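Local coordinates for eukaryotic translation initiation factor 5A-2 (Arabidopsis thaliana, PDB 3HKS), which promotes translation elongation and termination on stalled ribosomes, binding between the exit and peptidyl sites and aiding synthesis of polyproline-containing peptides, at residues K36-N44 against N87-R95; K119-L130 against E154-E162. One frame throughout, in Å; residues are numbered along the deposited sequence.

In the fold
From the N terminus, interaction 1 comes first: residues 36-44 meet residues 87-95 after 42 intervening residues. That closed loop holds strands 45-55, 64-71 and 77-83 of the SH3-like domain and also Lys59, the probable hypusine site, present here as plain lysine. The second partner begins the long, broken strand 87-103, which carries the chain into the OB-fold domain. There interaction 2 closes a shorter loop, residues 119-130 on 154-162, around most of helix 128-139 and strand 142-151. The two loops follow in series, neither nested nor crossed. Strand 142-151 pairs with both 87-103 and 154-163, and Arg95 packs against Cys158 and Ala159, where the two contacts touch.

Interaction 1. Residues K36-N44 against N87-R95; sequences KGGHIVIKN and NCDVPHVNR
Val41 and Asp89 join strand 39-42 of the SH3-like N-terminal domain to strand 87-91, the start of the long strand 87-103. The two cross at 112°, so direct backbone pairing is limited to one hydrogen bond, from Val41 N to Asp89 O at 2.8 Å. Where the strands diverge, a water takes the place of the next direct bond, donating to Val41 O (2.7 Å) and accepting from Asp89 N (3.0 Å).

Apolar contacts flank this point. The chain of Ile40 extends with CG1 anti to the backbone N (chi1 -166°), bringing CD1 alongside Cys88 SG at 3.6 Å; both residues are buried and also touch Phe67 of strand 64-71. Val41 CG2 and Pro91 CD meet at 3.7 Å as their side chains slide past each other in opposite directions, and Pro91 CD also lies against the carbonyl carbon of Ile40. Strand 39-42, at the edge of its four-stranded sheet, is thereby laid across strand 87-103, which pairs in turn with strand 26-30.

The aromatic contact lies farther along, beyond Pro91. Val93 CG2 sits squarely over one face of the His39 imidazole, a CH-pi contact 3.8 Å from the ring centroid and 8° off its normal.

Interaction 2. Residues K119-L130 against E154-E162; sequences KDDLKLPTDDGL and EEQICAVKE. With EDO (1,2-ethanediol), chain F.
From Leu122 beside Glu155 to Leu130 beside Val160, segment 119-130 runs irregularly alongside strand 154-162, with CA atoms 7.8 Å apart at Leu122 and Glu155 and 5.8 Å apart at Pro125 and Ile157, and no direct backbone hydrogen bond joins them. An ethanediol, probably from the crystallisation liquor, spans part of the gap instead: Lys123 N donates to its O1 (3.1 Å) and Ile157 N to its O2 (2.9 Å).

The charged end is built around one ammonium group. Lys119 runs extended until a bend at chi4 (66°) turns NZ to Glu155 OE1, 2.7 Å away, which it meets on the syn side, 18° out of the carboxylate plane. The same NZ forms a salt bridge with Asp121 OD1 at 3.0 Å, through the syn lone pair of that oxygen. The two carboxylate planes stand 69° apart, with Asp121 OD2 and Glu155 OE1 separated by 4.0 Å, and the shared lysine probably offsets their mutual repulsion.

Next to this network the contact turns apolar. Leu122 lays CD2 against CB and OE1 of Glu155 and sends CD1 toward Ile157 CG1. Ile157 is wedged in the middle: CG2 packs on Pro125 CG at 3.8 Å, while CD1 abuts the carbonyl oxygen of Lys123. Leu130 CG rests on Val160 CG2. Asp127, the N-cap, accepts at OD1 from Leu130 N and, weakly, from Gly129 N.

Within the OB-fold domain, Pro125 and Val160 both touch Met134 of helix 128-139, while Leu122 and Ile157 lie against Val148 and Val146 of strand 142-151.

Interaction 1. Residues K36-N44 against N87-R95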
ATOM      1  N   LYS A  36      -0.712 -14.557   8.167  1.00 19.90           N
ATOM      2  CA  LYS A  36       0.551 -13.836   8.083  1.00 20.90           C
ATOM      3  C   LYS A  36       0.827 -13.496   6.617  1.00 20.03           C
ATOM      4  O   LYS A  36       0.740 -14.359   5.745  1.00 20.12           O
ATOM      5  CB  LYS A  36       1.682 -14.697   8.673  1.00 21.09           C
ATOM      6  CG  LYS A  36       3.043 -13.999   8.741  1.00 25.17           C
ATOM      7  CD  LYS A  36       4.139 -14.959   9.221  1.00 30.75           C
ATOM      8  CE  LYS A  36       5.552 -14.398   8.979  1.00 33.78           C
ATOM      9  NZ  LYS A  36       6.632 -15.356   9.443  1.00 34.79           N
ATOM     10  N   GLY A  37       1.131 -12.236   6.349  1.00 19.87           N
ATOM     11  CA  GLY A  37       1.348 -11.777   4.970  1.00 19.66           C
ATOM     12  C   GLY A  37       0.126 -11.132   4.334  1.00 19.36           C
ATOM     13  O   GLY A  37       0.245 -10.471   3.298  1.00 20.19           O
ATOM     14  N   GLY A  38      -1.048 -11.333   4.944  1.00 18.64           N
ATOM     15  CA  GLY A  38      -2.277 -10.664   4.547  1.00 16.94           C
ATOM     16  C   GLY A  38      -2.350  -9.299   5.213  1.00 16.95           C
ATOM     17  O   GLY A  38      -1.410  -8.886   5.898  1.00 16.39           O
ATOM     18  N   HIS A  39      -3.477  -8.609   5.025  1.00 16.01           N
ATOM     19  CA  HIS A  39      -3.695  -7.287   5.596  1.00 16.25           C
ATOM     20  C   HIS A  39      -4.926  -7.210   6.495  1.00 16.12           C
ATOM     21  O   HIS A  39      -5.864  -8.001   6.385  1.00 15.86           O
ATOM     22  CB  HIS A  39      -3.779  -6.218   4.487  1.00 16.41           C
ATOM     23  CG  HIS A  39      -2.537  -6.122   3.657  1.00 17.03           C
ATOM     24  ND1 HIS A  39      -2.322  -6.912   2.551  1.00 17.15           N
ATOM     25  CD2 HIS A  39      -1.430  -5.354   3.792  1.00 18.63           C
ATOM     26  CE1 HIS A  39      -1.139  -6.635   2.033  1.00 17.82           C
ATOM     27  NE2 HIS A  39      -0.576  -5.692   2.766  1.00 19.37           N
ATOM     28  N   ILE A  40      -4.917  -6.207   7.349  1.00 16.26           N
ATOM     29  CA  ILE A  40      -5.955  -5.991   8.334  1.00 17.24           C
ATOM     30  C   ILE A  40      -5.998  -4.488   8.621  1.00 16.75           C
ATOM     31  O   ILE A  40      -4.981  -3.808   8.491  1.00 16.59           O
ATOM     32  CB  ILE A  40      -5.635  -6.816   9.612  1.00 17.71           C
ATOM     33  CG1 ILE A  40      -6.837  -6.909  10.557  1.00 19.80           C
ATOM     34  CG2 ILE A  40      -4.380  -6.286  10.331  1.00 18.27           C
ATOM     35  CD1 ILE A  40      -6.511  -7.613  11.881  1.00 21.02           C
ATOM     36  N   VAL A  41      -7.171  -3.968   8.962  1.00 16.50           N
ATOM     37  CA  VAL A  41      -7.281  -2.587   9.448  1.00 16.73           C
ATOM     38  C   VAL A  41      -7.212  -2.584  10.978  1.00 17.80           C
ATOM     39  O   VAL A  41      -7.976  -3.303  11.642  1.00 17.01           O
ATOM     40  CB  VAL A  41      -8.601  -1.885   8.985  1.00 16.67           C
ATOM     41  CG1 VAL A  41      -8.706  -0.491   9.556  1.00 15.55           C
ATOM     42  CG2 VAL A  41      -8.693  -1.836   7.468  1.00 15.25           C
ATOM     43  N   ILE A  42      -6.270  -1.800  11.516  1.00 18.62           N
ATOM     44  CA  ILE A  42      -6.150  -1.545  12.947  1.00 19.70           C
ATOM     45  C   ILE A  42      -6.110  -0.035  13.126  1.00 21.38           C
ATOM     46  O   ILE A  42      -5.302   0.642  12.484  1.00 21.91           O
ATOM     47  CB  ILE A  42      -4.871  -2.181  13.572  1.00 19.55           C
ATOM     48  CG1 ILE A  42      -4.824  -3.688  13.303  1.00 18.54           C
ATOM     49  CG2 ILE A  42      -4.823  -1.901  15.090  1.00 19.37           C
ATOM     50  CD1 ILE A  42      -3.520  -4.388  13.741  1.00 18.07           C
ATOM     51  N   LYS A  43      -7.000   0.491  13.965  1.00 22.95           N
ATOM     52  CA  LYS A  43      -7.097   1.938  14.234  1.00 24.82           C
ATOM     53  C   LYS A  43      -7.149   2.754  12.935  1.00 25.15           C
ATOM     54  O   LYS A  43      -6.451   3.768  12.794  1.00 25.26           O
ATOM     55  CB  LYS A  43      -5.937   2.418  15.127  1.00 25.23           C
ATOM     56  CG  LYS A  43      -5.579   1.488  16.299  1.00 27.65           C
ATOM     57  CD  LYS A  43      -6.120   1.996  17.618  1.00 33.54           C
ATOM     58  CE  LYS A  43      -5.132   2.964  18.275  1.00 37.45           C
ATOM     59  NZ  LYS A  43      -3.831   2.302  18.633  1.00 39.30           N
ATOM     60  N   ASN A  44      -7.977   2.281  12.000  1.00 25.36           N
ATOM     61  CA  ASN A  44      -8.196   2.896  10.685  1.00 25.34           C
ATOM     62  C   ASN A  44      -6.931   2.982   9.812  1.00 24.27           C
ATOM     63  O   ASN A  44      -6.846   3.816   8.916  1.00 24.83           O
ATOM     64  CB  ASN A  44      -8.925   4.251  10.825  1.00 26.38           C
ATOM     65  CG  ASN A  44      -9.822   4.587   9.609  1.00 30.16           C
ATOM     66  OD1 ASN A  44      -9.767   5.701   9.083  1.00 33.75           O
ATOM     67  ND2 ASN A  44     -10.660   3.630   9.179  1.00 32.55           N
ATOM     68  N   ASN A  87     -15.540 -10.495  12.555  1.00 12.12           N
ATOM     69  CA  ASN A  87     -14.889  -9.980  11.348  1.00 13.03           C
ATOM     70  C   ASN A  87     -13.832  -8.962  11.674  1.00 13.63           C
ATOM     71  O   ASN A  87     -14.008  -8.125  12.551  1.00 13.45           O
ATOM     72  CB  ASN A  87     -15.877  -9.308  10.387  1.00 11.94           C
ATOM     73  CG  ASN A  87     -16.853 -10.256   9.808  1.00 12.26           C
ATOM     74  OD1 ASN A  87     -16.534 -11.408   9.564  1.00 11.71           O
ATOM     75  ND2 ASN A  87     -18.065  -9.783   9.579  1.00 11.85           N
ATOM     76  N   CYS A  88     -12.734  -9.040  10.942  1.00 14.48           N
ATOM     77  CA  CYS A  88     -11.822  -7.916  10.818  1.00 15.54           C
ATOM     78  C   CYS A  88     -12.263  -7.133   9.594  1.00 15.47           C
ATOM     79  O   CYS A  88     -12.951  -7.664   8.727  1.00 15.40           O
ATOM     80  CB  CYS A  88     -10.395  -8.425  10.626  1.00 16.12           C
ATOM     81  SG  CYS A  88      -9.752  -9.203  12.091  1.00 19.10           S
ATOM     82  N   ASP A  89     -11.903  -5.864   9.545  1.00 15.91           N
ATOM     83  CA  ASP A  89     -11.903  -5.126   8.282  1.00 16.49           C
ATOM     84  C   ASP A  89     -10.573  -5.361   7.585  1.00 15.68           C
ATOM     85  O   ASP A  89      -9.524  -5.170   8.173  1.00 15.65           O
ATOM     86  CB  ASP A  89     -12.123  -3.642   8.529  1.00 16.71           C
ATOM     87  CG  ASP A  89     -13.528  -3.340   8.950  1.00 18.95           C
ATOM     88  OD1 ASP A  89     -14.473  -3.918   8.359  1.00 20.39           O
ATOM     89  OD2 ASP A  89     -13.688  -2.514   9.861  1.00 20.80           O
ATOM     90  N   VAL A  90     -10.631  -5.819   6.346  1.00 15.23           N
ATOM     91  CA  VAL A  90      -9.432  -6.043   5.558  1.00 14.86           C
ATOM     92  C   VAL A  90      -9.348  -4.971   4.468  1.00 15.10           C
ATOM     93  O   VAL A  90     -10.272  -4.836   3.680  1.00 15.16           O
ATOM     94  CB  VAL A  90      -9.404  -7.460   4.929  1.00 14.71           C
ATOM     95  CG1 VAL A  90      -8.159  -7.640   4.042  1.00 13.38           C
ATOM     96  CG2 VAL A  90      -9.451  -8.535   6.022  1.00 14.12           C
ATOM     97  N   PRO A  91      -8.236  -4.209   4.416  1.00 15.33           N
ATOM     98  CA  PRO A  91      -8.152  -3.157   3.393  1.00 15.43           C
ATOM     99  C   PRO A  91      -7.783  -3.744   2.030  1.00 15.71           C
ATOM    100  O   PRO A  91      -7.003  -4.691   1.956  1.00 15.58           O
ATOM    101  CB  PRO A  91      -7.021  -2.264   3.911  1.00 15.27           C
ATOM    102  CG  PRO A  91      -6.086  -3.229   4.612  1.00 15.25           C
ATOM    103  CD  PRO A  91      -7.013  -4.273   5.243  1.00 15.12           C
ATOM    104  N   HIS A  92      -8.362  -3.213   0.962  1.00 16.36           N
ATOM    105  CA  HIS A  92      -7.840  -3.507  -0.377  1.00 17.17           C
ATOM    106  C   HIS A  92      -6.480  -2.823  -0.500  1.00 17.33           C
ATOM    107  O   HIS A  92      -6.314  -1.676  -0.068  1.00 17.23           O
ATOM    108  CB  HIS A  92      -8.770  -2.966  -1.463  1.00 17.10           C
ATOM    109  CG  HIS A  92     -10.048  -3.726  -1.604  1.00 17.77           C
ATOM    110  ND1 HIS A  92     -10.106  -4.990  -2.151  1.00 18.22           N
ATOM    111  CD2 HIS A  92     -11.322  -3.387  -1.298  1.00 16.94           C
ATOM    112  CE1 HIS A  92     -11.362  -5.399  -2.168  1.00 18.18           C
ATOM    113  NE2 HIS A  92     -12.116  -4.447  -1.649  1.00 18.51           N
ATOM    114  N   VAL A  93      -5.507  -3.538  -1.043  1.00 18.12           N
ATOM    115  CA  VAL A  93      -4.174  -2.987  -1.260  1.00 19.55           C
ATOM    116  C   VAL A  93      -3.816  -3.246  -2.715  1.00 20.85           C
ATOM    117  O   VAL A  93      -3.828  -4.387  -3.170  1.00 20.87           O
ATOM    118  CB  VAL A  93      -3.086  -3.591  -0.309  1.00 19.40           C
ATOM    119  CG1 VAL A  93      -1.700  -2.961  -0.593  1.00 18.54           C
ATOM    120  CG2 VAL A  93      -3.467  -3.392   1.164  1.00 18.60           C
ATOM    121  N   ASN A  94      -3.522  -2.176  -3.446  1.00 22.01           N
ATOM    122  CA  ASN A  94      -3.220  -2.307  -4.861  1.00 23.15           C
ATOM    123  C   ASN A  94      -1.845  -1.759  -5.208  1.00 23.22           C
ATOM    124  O   ASN A  94      -1.351  -0.856  -4.552  1.00 23.36           O
ATOM    125  CB  ASN A  94      -4.309  -1.632  -5.690  1.00 23.56           C
ATOM    126  CG  ASN A  94      -5.585  -2.453  -5.757  1.00 25.74           C
ATOM    127  OD1 ASN A  94      -6.631  -2.035  -5.254  1.00 27.70           O
ATOM    128  ND2 ASN A  94      -5.506  -3.635  -6.383  1.00 27.27           N
ATOM    129  N   ARG A  95      -1.223  -2.344  -6.223  1.00 23.37           N
ATOM    130  CA  ARG A  95       0.010  -1.817  -6.775  1.00 23.56           C
ATOM    131  C   ARG A  95      -0.215  -1.664  -8.274  1.00 22.98           C
ATOM    132  O   ARG A  95      -0.555  -2.636  -8.958  1.00 23.24           O
ATOM    133  CB  ARG A  95       1.214  -2.720  -6.462  1.00 24.11           C
ATOM    134  CG  ARG A  95       2.585  -2.096  -6.827  1.00 26.16           C
ATOM    135  CD  ARG A  95       3.776  -2.959  -6.374  1.00 28.64           C
ATOM    136  NE  ARG A  95       4.863  -2.931  -7.359  0.78 31.17           N
ATOM    137  CZ  ARG A  95       6.107  -2.509  -7.127  0.22 30.91           C
ATOM    138  NH1 ARG A  95       6.467  -2.085  -5.922  0.58 31.82           N
ATOM    139  NH2 ARG A  95       7.004  -2.526  -8.108  1.00 30.89           N
TER
HETATM  140  O   HOH W   1     -10.272  -4.666  11.740  1.00 14.73           O

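Interaction 2. Residues K119-L130 against E154-E162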
ATOM      1  N   LYS A 119      -3.531  10.739 -14.467  1.00 15.12           N
ATOM      2  CA  LYS A 119      -3.669  10.739 -13.017  1.00 14.97           C
ATOM      3  C   LYS A 119      -2.653  11.744 -12.463  1.00 14.97           C
ATOM      4  O   LYS A 119      -1.446  11.490 -12.508  1.00 14.33           O
ATOM      5  CB  LYS A 119      -3.418   9.326 -12.469  1.00 14.80           C
ATOM      6  CG  LYS A 119      -3.308   9.246 -10.948  1.00 16.03           C
ATOM      7  CD  LYS A 119      -3.186   7.806 -10.452  1.00 15.29           C
ATOM      8  CE  LYS A 119      -2.792   7.777  -8.979  1.00 15.09           C
ATOM      9  NZ  LYS A 119      -3.854   8.344  -8.108  1.00 13.82           N
ATOM     10  N   ASP A 120      -3.153  12.871 -11.941  1.00 14.96           N
ATOM     11  CA  ASP A 120      -2.316  14.036 -11.582  1.00 15.26           C
ATOM     12  C   ASP A 120      -2.336  14.451 -10.100  1.00 15.92           C
ATOM     13  O   ASP A 120      -1.826  15.522  -9.760  1.00 15.31           O
ATOM     14  CB  ASP A 120      -2.739  15.258 -12.413  1.00 15.22           C
ATOM     15  CG  ASP A 120      -2.445  15.113 -13.889  1.00 16.12           C
ATOM     16  OD1 ASP A 120      -1.858  14.083 -14.298  1.00 17.37           O
ATOM     17  OD2 ASP A 120      -2.806  16.038 -14.651  1.00 17.17           O
ATOM     18  N   ASP A 121      -2.914  13.618  -9.227  1.00 16.60           N
ATOM     19  CA  ASP A 121      -3.120  13.987  -7.817  1.00 17.46           C
ATOM     20  C   ASP A 121      -1.940  13.689  -6.882  1.00 17.46           C
ATOM     21  O   ASP A 121      -1.897  14.177  -5.750  1.00 17.66           O
ATOM     22  CB  ASP A 121      -4.431  13.393  -7.265  1.00 17.92           C
ATOM     23  CG  ASP A 121      -4.579  11.889  -7.520  1.00 19.07           C
ATOM     24  OD1 ASP A 121      -3.816  11.298  -8.294  1.00 17.37           O
ATOM     25  OD2 ASP A 121      -5.499  11.283  -6.924  1.00 24.21           O
ATOM     26  N   LEU A 122      -0.976  12.906  -7.367  1.00 17.36           N
ATOM     27  CA  LEU A 122       0.202  12.555  -6.573  1.00 17.19           C
ATOM     28  C   LEU A 122       1.349  13.544  -6.707  1.00 17.44           C
ATOM     29  O   LEU A 122       1.494  14.231  -7.722  1.00 17.53           O
ATOM     30  CB  LEU A 122       0.704  11.155  -6.935  1.00 17.13           C
ATOM     31  CG  LEU A 122      -0.235   9.972  -6.707  1.00 17.09           C
ATOM     32  CD1 LEU A 122       0.542   8.667  -6.907  1.00 15.33           C
ATOM     33  CD2 LEU A 122      -0.875  10.046  -5.324  1.00 15.98           C
ATOM     34  N   LYS A 123       2.168  13.597  -5.667  1.00 17.75           N
ATOM     35  CA  LYS A 123       3.368  14.402  -5.668  1.00 18.09           C
ATOM     36  C   LYS A 123       4.585  13.494  -5.665  1.00 17.73           C
ATOM     37  O   LYS A 123       4.459  12.269  -5.526  1.00 16.93           O
ATOM     38  CB  LYS A 123       3.375  15.352  -4.471  1.00 18.81           C
ATOM     39  CG  LYS A 123       2.151  16.287  -4.459  1.00 20.73           C
ATOM     40  CD  LYS A 123       2.352  17.495  -3.568  1.00 24.37           C
ATOM     41  CE  LYS A 123       3.242  18.542  -4.237  1.00 25.28           C
ATOM     42  NZ  LYS A 123       3.200  19.835  -3.498  1.00 28.24           N
ATOM     43  N   LEU A 124       5.754  14.100  -5.872  1.00 17.41           N
ATOM     44  CA  LEU A 124       7.023  13.385  -5.814  1.00 17.67           C
ATOM     45  C   LEU A 124       7.191  12.712  -4.446  1.00 17.93           C
ATOM     46  O   LEU A 124       6.861  13.309  -3.416  1.00 17.59           O
ATOM     47  CB  LEU A 124       8.194  14.335  -6.093  1.00 17.40           C
ATOM     48  CG  LEU A 124       8.339  14.847  -7.531  1.00 16.99           C
ATOM     49  CD1 LEU A 124       9.195  16.102  -7.563  1.00 15.12           C
ATOM     50  CD2 LEU A 124       8.955  13.763  -8.415  1.00 15.31           C
ATOM     51  N   PRO A 125       7.702  11.468  -4.432  1.00 18.55           N
ATOM     52  CA  PRO A 125       7.806  10.801  -3.125  1.00 19.35           C
ATOM     53  C   PRO A 125       8.838  11.484  -2.218  1.00 20.31           C
ATOM     54  O   PRO A 125       9.736  12.170  -2.710  1.00 20.28           O
ATOM     55  CB  PRO A 125       8.234   9.371  -3.475  1.00 18.80           C
ATOM     56  CG  PRO A 125       8.783   9.441  -4.880  1.00 18.40           C
ATOM     57  CD  PRO A 125       8.214  10.644  -5.550  1.00 17.82           C
ATOM     58  N   THR A 126       8.695  11.306  -0.906  1.00 21.65           N
ATOM     59  CA  THR A 126       9.646  11.862   0.072  1.00 22.52           C
ATOM     60  C   THR A 126      11.041  11.211  -0.035  1.00 22.36           C
ATOM     61  O   THR A 126      12.049  11.851   0.255  1.00 23.44           O
ATOM     62  CB  THR A 126       9.095  11.773   1.518  1.00 23.28           C
ATOM     63  OG1 THR A 126       8.913  10.397   1.881  1.00 26.22           O
ATOM     64  CG2 THR A 126       7.754  12.512   1.641  1.00 22.41           C
ATOM     65  N   ASP A 127      11.086   9.962  -0.481  1.00 21.86           N
ATOM     66  CA  ASP A 127      12.329   9.251  -0.798  1.00 22.03           C
ATOM     67  C   ASP A 127      13.141   9.984  -1.882  1.00 21.66           C
ATOM     68  O   ASP A 127      12.693  10.117  -3.022  1.00 21.62           O
ATOM     69  CB  ASP A 127      11.984   7.831  -1.261  1.00 21.99           C
ATOM     70  CG  ASP A 127      13.205   6.932  -1.422  1.00 24.45           C
ATOM     71  OD1 ASP A 127      14.144   7.244  -2.185  1.00 24.73           O
ATOM     72  OD2 ASP A 127      13.200   5.851  -0.804  1.00 30.34           O
ATOM     73  N   ASP A 128      14.344  10.426  -1.518  1.00 20.79           N
ATOM     74  CA  ASP A 128      15.197  11.209  -2.400  1.00 19.96           C
ATOM     75  C   ASP A 128      15.733  10.415  -3.584  1.00 19.33           C
ATOM     76  O   ASP A 128      15.963  10.980  -4.649  1.00 18.73           O
ATOM     77  CB  ASP A 128      16.352  11.830  -1.608  1.00 20.33           C
ATOM     78  CG  ASP A 128      15.903  12.989  -0.731  1.00 22.29           C
ATOM     79  OD1 ASP A 128      14.848  13.603  -1.021  1.00 24.20           O
ATOM     80  OD2 ASP A 128      16.604  13.292   0.252  1.00 23.90           O
ATOM     81  N   GLY A 129      15.935   9.111  -3.393  1.00 18.28           N
ATOM     82  CA  GLY A 129      16.420   8.251  -4.464  1.00 17.68           C
ATOM     83  C   GLY A 129      15.389   8.071  -5.573  1.00 17.66           C
ATOM     84  O   GLY A 129      15.714   8.158  -6.767  1.00 17.17           O
ATOM     85  N   LEU A 130      14.147   7.818  -5.160  1.00 16.72           N
ATOM     86  CA  LEU A 130      13.014   7.663  -6.061  1.00 16.47           C
ATOM     87  C   LEU A 130      12.737   8.954  -6.823  1.00 15.77           C
ATOM     88  O   LEU A 130      12.498   8.920  -8.013  1.00 15.62           O
ATOM     89  CB  LEU A 130      11.773   7.223  -5.279  1.00 16.37           C
ATOM     90  CG  LEU A 130      11.279   5.760  -5.315  1.00 17.89           C
ATOM     91  CD1 LEU A 130      12.355   4.719  -5.637  1.00 15.34           C
ATOM     92  CD2 LEU A 130      10.521   5.408  -4.021  1.00 16.44           C
ATOM     93  N   GLU A 154      -5.228   6.380   0.325  1.00 25.28           N
ATOM     94  CA  GLU A 154      -3.875   6.860   0.560  1.00 25.56           C
ATOM     95  C   GLU A 154      -2.942   6.157  -0.411  1.00 24.87           C
ATOM     96  O   GLU A 154      -3.092   4.975  -0.679  1.00 24.86           O
ATOM     97  CB  GLU A 154      -3.470   6.593   2.007  1.00 25.91           C
ATOM     98  CG  GLU A 154      -2.145   7.228   2.430  1.00 29.07           C
ATOM     99  CD  GLU A 154      -1.981   7.305   3.950  1.00 32.66           C
ATOM    100  OE1 GLU A 154      -3.006   7.349   4.676  1.00 32.87           O
ATOM    101  OE2 GLU A 154      -0.818   7.335   4.413  1.00 34.73           O
ATOM    102  N   GLU A 155      -1.992   6.901  -0.956  1.00 24.55           N
ATOM    103  CA  GLU A 155      -1.184   6.404  -2.064  1.00 23.85           C
ATOM    104  C   GLU A 155       0.261   6.810  -1.885  1.00 23.52           C
ATOM    105  O   GLU A 155       0.562   7.907  -1.401  1.00 23.69           O
ATOM    106  CB  GLU A 155      -1.717   6.913  -3.411  1.00 23.93           C
ATOM    107  CG  GLU A 155      -3.141   6.464  -3.715  1.00 24.38           C
ATOM    108  CD  GLU A 155      -3.588   6.769  -5.131  1.00 26.68           C
ATOM    109  OE1 GLU A 155      -3.836   7.945  -5.449  1.00 26.09           O
ATOM    110  OE2 GLU A 155      -3.717   5.818  -5.927  1.00 29.80           O
ATOM    111  N   GLN A 156       1.154   5.912  -2.275  1.00 22.38           N
ATOM    112  CA  GLN A 156       2.561   6.149  -2.140  1.00 21.90           C
ATOM    113  C   GLN A 156       3.280   5.624  -3.369  1.00 20.97           C
ATOM    114  O   GLN A 156       3.080   4.466  -3.766  1.00 20.31           O
ATOM    115  CB  GLN A 156       3.077   5.443  -0.886  1.00 22.48           C
ATOM    116  CG  GLN A 156       4.523   5.739  -0.538  1.00 24.75           C
ATOM    117  CD  GLN A 156       4.872   5.288   0.870  1.00 28.39           C
ATOM    118  OE1 GLN A 156       5.578   4.306   1.047  1.00 30.14           O
ATOM    119  NE2 GLN A 156       4.362   5.999   1.878  1.00 29.80           N
ATOM    120  N   ILE A 157       4.110   6.477  -3.969  1.00 19.82           N
ATOM    121  CA  ILE A 157       5.018   6.036  -5.030  1.00 19.47           C
ATOM    122  C   ILE A 157       6.091   5.182  -4.366  1.00 18.97           C
ATOM    123  O   ILE A 157       6.804   5.656  -3.495  1.00 18.55           O
ATOM    124  CB  ILE A 157       5.630   7.231  -5.823  1.00 18.94           C
ATOM    125  CG1 ILE A 157       4.538   7.922  -6.665  1.00 19.20           C
ATOM    126  CG2 ILE A 157       6.814   6.754  -6.701  1.00 18.83           C
ATOM    127  CD1 ILE A 157       4.935   9.338  -7.235  1.00 18.57           C
ATOM    128  N   CYS A 158       6.189   3.926  -4.777  1.00 19.40           N
ATOM    129  CA  CYS A 158       6.998   2.940  -4.057  1.00 20.95           C
ATOM    130  C   CYS A 158       8.128   2.316  -4.899  1.00 20.84           C
ATOM    131  O   CYS A 158       9.016   1.660  -4.352  1.00 21.61           O
ATOM    132  CB  CYS A 158       6.081   1.839  -3.465  1.00 20.82           C
ATOM    133  SG  CYS A 158       5.245   0.822  -4.746  1.00 24.64           S
ATOM    134  N   ALA A 159       8.103   2.518  -6.215  1.00 20.58           N
ATOM    135  CA  ALA A 159       9.195   2.071  -7.093  1.00 20.41           C
ATOM    136  C   ALA A 159       9.271   2.905  -8.369  1.00 20.65           C
ATOM    137  O   ALA A 159       8.279   3.474  -8.802  1.00 20.24           O
ATOM    138  CB  ALA A 159       9.055   0.590  -7.437  1.00 20.26           C
ATOM    139  N   VAL A 160      10.464   2.973  -8.958  1.00 21.45           N
ATOM    140  CA  VAL A 160      10.701   3.703 -10.196  1.00 21.92           C
ATOM    141  C   VAL A 160      11.667   2.901 -11.062  1.00 23.16           C
ATOM    142  O   VAL A 160      12.704   2.464 -10.583  1.00 23.69           O
ATOM    143  CB  VAL A 160      11.289   5.121  -9.932  1.00 21.65           C
ATOM    144  CG1 VAL A 160      11.612   5.852 -11.263  1.00 20.43           C
ATOM    145  CG2 VAL A 160      10.342   5.959  -9.073  1.00 20.91           C
ATOM    146  N   LYS A 161      11.336   2.726 -12.337  1.00 24.40           N
ATOM    147  CA  LYS A 161      12.260   2.108 -13.297  1.00 25.85           C
ATOM    148  C   LYS A 161      12.193   2.793 -14.660  1.00 26.46           C
ATOM    149  O   LYS A 161      11.155   3.338 -15.039  1.00 26.28           O
ATOM    150  CB  LYS A 161      11.976   0.613 -13.457  1.00 25.62           C
ATOM    151  CG  LYS A 161      10.596   0.307 -14.019  1.00 28.04           C
ATOM    152  CD  LYS A 161      10.341  -1.195 -14.182  1.00 32.40           C
ATOM    153  CE  LYS A 161       8.849  -1.461 -14.403  1.00 34.58           C
ATOM    154  NZ  LYS A 161       8.582  -2.769 -15.080  1.00 36.70           N
ATOM    155  N   GLU A 162      13.302   2.762 -15.395  1.00 27.53           N
ATOM    156  CA  GLU A 162      13.278   3.159 -16.802  1.00 28.76           C
ATOM    157  C   GLU A 162      13.155   1.951 -17.714  1.00 28.82           C
ATOM    158  O   GLU A 162      13.751   0.905 -17.457  1.00 29.14           O
ATOM    159  CB  GLU A 162      14.475   4.031 -17.175  1.00 28.90           C
ATOM    160  CG  GLU A 162      15.826   3.423 -16.924  1.00 31.99           C
ATOM    161  CD  GLU A 162      16.868   3.987 -17.862  1.00 34.56           C
ATOM    162  OE1 GLU A 162      16.869   3.590 -19.050  1.00 36.05           O
ATOM    163  OE2 GLU A 162      17.671   4.832 -17.409  1.00 34.96           O
TER
HETATM  164  C1  EDO F 163       2.509  10.606  -3.355  1.00 34.73           C
HETATM  165  O1  EDO F 163       1.971  11.917  -3.077  1.00 36.24           O
HETATM  166  C2  EDO F 163       3.929  10.496  -2.810  1.00 34.13           C
HETATM  167  O2  EDO F 163       4.360   9.128  -2.749  1.00 32.65           O